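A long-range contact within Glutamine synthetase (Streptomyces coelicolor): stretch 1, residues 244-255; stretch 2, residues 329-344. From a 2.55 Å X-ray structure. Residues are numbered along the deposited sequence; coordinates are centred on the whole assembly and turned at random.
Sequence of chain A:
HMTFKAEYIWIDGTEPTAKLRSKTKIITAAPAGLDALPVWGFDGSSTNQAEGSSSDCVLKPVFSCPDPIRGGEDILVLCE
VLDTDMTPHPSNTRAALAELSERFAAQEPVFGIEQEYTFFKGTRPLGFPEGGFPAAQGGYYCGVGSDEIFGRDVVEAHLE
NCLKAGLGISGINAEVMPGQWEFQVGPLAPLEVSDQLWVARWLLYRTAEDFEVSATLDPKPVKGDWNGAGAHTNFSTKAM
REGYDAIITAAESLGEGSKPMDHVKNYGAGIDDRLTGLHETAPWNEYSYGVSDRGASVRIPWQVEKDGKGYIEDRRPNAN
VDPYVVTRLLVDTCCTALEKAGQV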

# COMPACT_ATOMS: atom_id res chain seq x y z
N TYR A 244 -55.31 -21.24 -28.14
CA TYR A 244 -55.38 -20.15 -27.17
C TYR A 244 -56.26 -20.40 -25.97
O TYR A 244 -56.11 -19.75 -24.94
CB TYR A 244 -55.78 -18.84 -27.85
CG TYR A 244 -55.39 -17.58 -27.09
CD1 TYR A 244 -54.06 -17.15 -27.04
CD2 TYR A 244 -56.34 -16.82 -26.43
CE1 TYR A 244 -53.70 -16.00 -26.35
CE2 TYR A 244 -55.99 -15.66 -25.74
CZ TYR A 244 -54.67 -15.26 -25.70
OH TYR A 244 -54.31 -14.12 -25.00
N ASP A 245 -57.24 -21.28 -26.12
CA ASP A 245 -58.19 -21.53 -25.03
C ASP A 245 -57.47 -22.17 -23.84
O ASP A 245 -57.73 -21.84 -22.68
CB ASP A 245 -59.36 -22.38 -25.52
CG ASP A 245 -60.44 -21.55 -26.21
OD1 ASP A 245 -60.45 -20.30 -26.06
OD2 ASP A 245 -61.29 -22.15 -26.90
N ALA A 246 -56.56 -23.09 -24.16
CA ALA A 246 -55.75 -23.76 -23.16
C ALA A 246 -54.84 -22.77 -22.44
O ALA A 246 -54.62 -22.87 -21.23
CB ALA A 246 -54.94 -24.89 -23.80
N ILE A 247 -54.33 -21.78 -23.19
CA ILE A 247 -53.48 -20.73 -22.63
C ILE A 247 -54.22 -19.91 -21.58
O ILE A 247 -53.70 -19.67 -20.50
CB ILE A 247 -52.98 -19.77 -23.75
CG1 ILE A 247 -52.04 -20.48 -24.73
CG2 ILE A 247 -52.29 -18.54 -23.15
CD1 ILE A 247 -50.57 -20.34 -24.41
N ILE A 248 -55.45 -19.52 -21.89
CA ILE A 248 -56.26 -18.78 -20.94
C ILE A 248 -56.60 -19.61 -19.71
O ILE A 248 -56.55 -19.10 -18.59
CB ILE A 248 -57.56 -18.23 -21.59
CG1 ILE A 248 -57.19 -17.34 -22.78
CG2 ILE A 248 -58.38 -17.42 -20.60
CD1 ILE A 248 -56.17 -16.25 -22.41
N THR A 249 -56.89 -20.89 -19.91
CA THR A 249 -57.21 -21.77 -18.78
C THR A 249 -56.03 -21.88 -17.83
O THR A 249 -56.18 -21.76 -16.61
CB THR A 249 -57.59 -23.20 -19.27
OG1 THR A 249 -58.59 -23.13 -20.31
CG2 THR A 249 -58.11 -24.06 -18.13
N ALA A 250 -54.83 -22.07 -18.40
CA ALA A 250 -53.64 -22.17 -17.58
C ALA A 250 -53.42 -20.88 -16.79
O ALA A 250 -53.29 -20.93 -15.57
CB ALA A 250 -52.41 -22.51 -18.46
N ALA A 251 -53.55 -19.72 -17.45
CA ALA A 251 -53.36 -18.43 -16.79
C ALA A 251 -54.41 -18.18 -15.71
O ALA A 251 -54.10 -17.67 -14.64
CB ALA A 251 -53.33 -17.26 -17.81
N GLU A 252 -55.65 -18.56 -15.99
CA GLU A 252 -56.69 -18.42 -14.98
C GLU A 252 -56.52 -19.37 -13.78
O GLU A 252 -56.77 -18.98 -12.63
CB GLU A 252 -58.10 -18.56 -15.60
CG GLU A 252 -58.40 -17.58 -16.72
CD GLU A 252 -59.47 -16.60 -16.34
OE1 GLU A 252 -60.59 -17.07 -16.07
OE2 GLU A 252 -59.20 -15.37 -16.33
N SER A 253 -56.02 -20.58 -14.04
CA SER A 253 -55.84 -21.60 -13.01
C SER A 253 -54.92 -21.10 -11.90
O SER A 253 -55.10 -21.46 -10.74
CB SER A 253 -55.27 -22.89 -13.60
OG SER A 253 -53.88 -22.78 -13.84
N LEU A 254 -53.94 -20.27 -12.27
CA LEU A 254 -52.97 -19.72 -11.32
C LEU A 254 -53.59 -18.68 -10.38
O LEU A 254 -53.01 -18.34 -9.33
CB LEU A 254 -51.75 -19.15 -12.06
CG LEU A 254 -50.89 -20.20 -12.79
CD1 LEU A 254 -50.00 -19.60 -13.88
CD2 LEU A 254 -50.06 -20.95 -11.75
N GLY A 255 -54.74 -18.14 -10.78
CA GLY A 255 -55.40 -17.14 -9.96
C GLY A 255 -56.47 -17.67 -9.02
O GLY A 255 -57.02 -16.90 -8.21
N LEU A 329 -45.24 -27.43 -9.02
CA LEU A 329 -46.38 -26.60 -8.69
C LEU A 329 -47.15 -26.15 -9.94
O LEU A 329 -48.39 -26.16 -9.96
CB LEU A 329 -45.93 -25.38 -7.90
CG LEU A 329 -45.48 -25.62 -6.46
CD1 LEU A 329 -45.00 -24.32 -5.83
CD2 LEU A 329 -46.63 -26.21 -5.68
N LEU A 330 -46.40 -25.74 -10.96
CA LEU A 330 -47.02 -25.30 -12.21
C LEU A 330 -47.73 -26.46 -12.89
O LEU A 330 -48.84 -26.30 -13.40
CB LEU A 330 -45.98 -24.68 -13.14
CG LEU A 330 -45.68 -23.24 -12.75
CD1 LEU A 330 -44.44 -22.70 -13.49
CD2 LEU A 330 -46.92 -22.36 -12.99
N VAL A 331 -47.11 -27.63 -12.90
CA VAL A 331 -47.75 -28.81 -13.47
C VAL A 331 -48.99 -29.21 -12.67
O VAL A 331 -50.05 -29.46 -13.26
CB VAL A 331 -46.79 -29.99 -13.51
CG1 VAL A 331 -47.53 -31.29 -13.70
CG2 VAL A 331 -45.77 -29.79 -14.62
N ASP A 332 -48.89 -29.20 -11.35
CA ASP A 332 -50.03 -29.62 -10.55
C ASP A 332 -51.19 -28.68 -10.83
O ASP A 332 -52.27 -29.11 -11.20
CB ASP A 332 -49.70 -29.59 -9.05
CG ASP A 332 -50.70 -30.40 -8.22
OD1 ASP A 332 -51.88 -30.47 -8.59
OD2 ASP A 332 -50.29 -31.01 -7.21
N THR A 333 -50.94 -27.39 -10.69
CA THR A 333 -52.02 -26.44 -10.83
C THR A 333 -52.58 -26.37 -12.24
O THR A 333 -53.77 -26.65 -12.46
CB THR A 333 -51.57 -25.03 -10.34
OG1 THR A 333 -51.24 -25.08 -8.94
CG2 THR A 333 -52.65 -23.97 -10.61
N CYS A 334 -51.72 -26.10 -13.22
CA CYS A 334 -52.18 -25.88 -14.58
C CYS A 334 -52.73 -27.12 -15.28
O CYS A 334 -53.84 -27.09 -15.83
CB CYS A 334 -51.06 -25.25 -15.42
SG CYS A 334 -50.47 -23.66 -14.80
N CYS A 335 -51.96 -28.21 -15.23
CA CYS A 335 -52.32 -29.45 -15.93
C CYS A 335 -53.61 -30.05 -15.38
O CYS A 335 -54.41 -30.64 -16.11
CB CYS A 335 -51.19 -30.48 -15.84
SG CYS A 335 -49.72 -30.12 -16.82
N THR A 336 -53.80 -29.89 -14.07
CA THR A 336 -55.02 -30.36 -13.43
C THR A 336 -56.21 -29.56 -13.93
O THR A 336 -57.23 -30.13 -14.31
CB THR A 336 -54.93 -30.23 -11.90
OG1 THR A 336 -54.03 -31.23 -11.39
CG2 THR A 336 -56.28 -30.39 -11.26
N ALA A 337 -56.05 -28.24 -13.99
CA ALA A 337 -57.12 -27.40 -14.46
C ALA A 337 -57.42 -27.68 -15.93
O ALA A 337 -58.58 -27.70 -16.32
CB ALA A 337 -56.79 -25.95 -14.25
N LEU A 338 -56.38 -27.96 -16.72
CA LEU A 338 -56.56 -28.28 -18.16
C LEU A 338 -57.26 -29.63 -18.37
O LEU A 338 -58.03 -29.82 -19.31
CB LEU A 338 -55.23 -28.22 -18.91
CG LEU A 338 -54.59 -26.83 -19.04
CD1 LEU A 338 -53.09 -26.91 -19.35
CD2 LEU A 338 -55.33 -26.03 -20.11
N GLU A 339 -56.98 -30.55 -17.46
CA GLU A 339 -57.62 -31.85 -17.50
C GLU A 339 -59.12 -31.67 -17.27
O GLU A 339 -59.94 -32.19 -18.04
CB GLU A 339 -57.01 -32.78 -16.44
CG GLU A 339 -57.20 -34.27 -16.69
CD GLU A 339 -56.35 -35.14 -15.78
OE1 GLU A 339 -56.67 -35.20 -14.57
OE2 GLU A 339 -55.38 -35.79 -16.25
N LYS A 340 -59.48 -30.86 -16.28
CA LYS A 340 -60.87 -30.60 -15.97
C LYS A 340 -61.56 -29.93 -17.15
O LYS A 340 -62.68 -30.29 -17.50
CB LYS A 340 -60.99 -29.72 -14.73
CG LYS A 340 -60.52 -30.43 -13.48
CD LYS A 340 -60.63 -29.54 -12.25
CE LYS A 340 -60.17 -30.28 -10.99
NZ LYS A 340 -61.13 -31.37 -10.62
N ALA A 341 -60.86 -29.01 -17.79
CA ALA A 341 -61.42 -28.27 -18.93
C ALA A 341 -61.47 -29.11 -20.21
O ALA A 341 -62.11 -28.72 -21.19
CB ALA A 341 -60.62 -26.99 -19.17
N GLY A 342 -60.82 -30.27 -20.21
CA GLY A 342 -60.82 -31.11 -21.40
C GLY A 342 -59.81 -30.64 -22.42
O GLY A 342 -59.78 -31.12 -23.56
N GLN A 343 -58.98 -29.69 -22.02
CA GLN A 343 -58.02 -29.11 -22.94
C GLN A 343 -56.66 -29.79 -22.82
O GLN A 343 -55.66 -29.18 -22.46
CB GLN A 343 -57.91 -27.61 -22.69
CG GLN A 343 -59.18 -26.87 -23.08
CD GLN A 343 -59.29 -25.53 -22.40
OE1 GLN A 343 -58.62 -25.26 -21.40
NE2 GLN A 343 -60.15 -24.67 -22.94
N VAL A 344 -56.66 -31.08 -23.15
CA VAL A 344 -55.47 -31.93 -23.02
C VAL A 344 -55.15 -32.52 -24.39
O VAL A 344 -55.47 -31.91 -25.41
CB VAL A 344 -55.71 -33.07 -22.02

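What lets the two helices pack so closely at their centre? Their axes approach to 8.5 Å, and small residues lie side by side there: the CA atoms of A250 and C334 lie 5.0 Å apart. A250 CB sits 4.3 Å from C334 SG, and L254 CG reaches the same sulfur atom, C334 SG, at 4.0 Å.

How do the larger apolar side chains extend this apolar centre? The directions of the helices differ by 127°, so the chains run roughly counter to one another, and L254 meets L330 while A246 meets L338. L254 CD2 touches L330 CD2 at 3.7 Å; L338 CD2 lies 3.9 Å from A246 CB and 3.7 Å from T249 CB.

Why can a serine sit against this apolar surface? S253 OG is turned back on its own helix, donating a hydrogen bond to A250 O at 2.6 Å. S253 CB packs 3.5 Å from A337 CB.

What closes the polar edge? T249 OG1 donates to Q343 OE1 at 2.4 Å, very short for a hydrogen bond. Q343 follows G342, whose positive phi marks a Schellman turn; beyond it, the CA-to-CB bond of Q343 points toward stretch 1, and Q343 NE2 lies 3.5 Å from D245 CB.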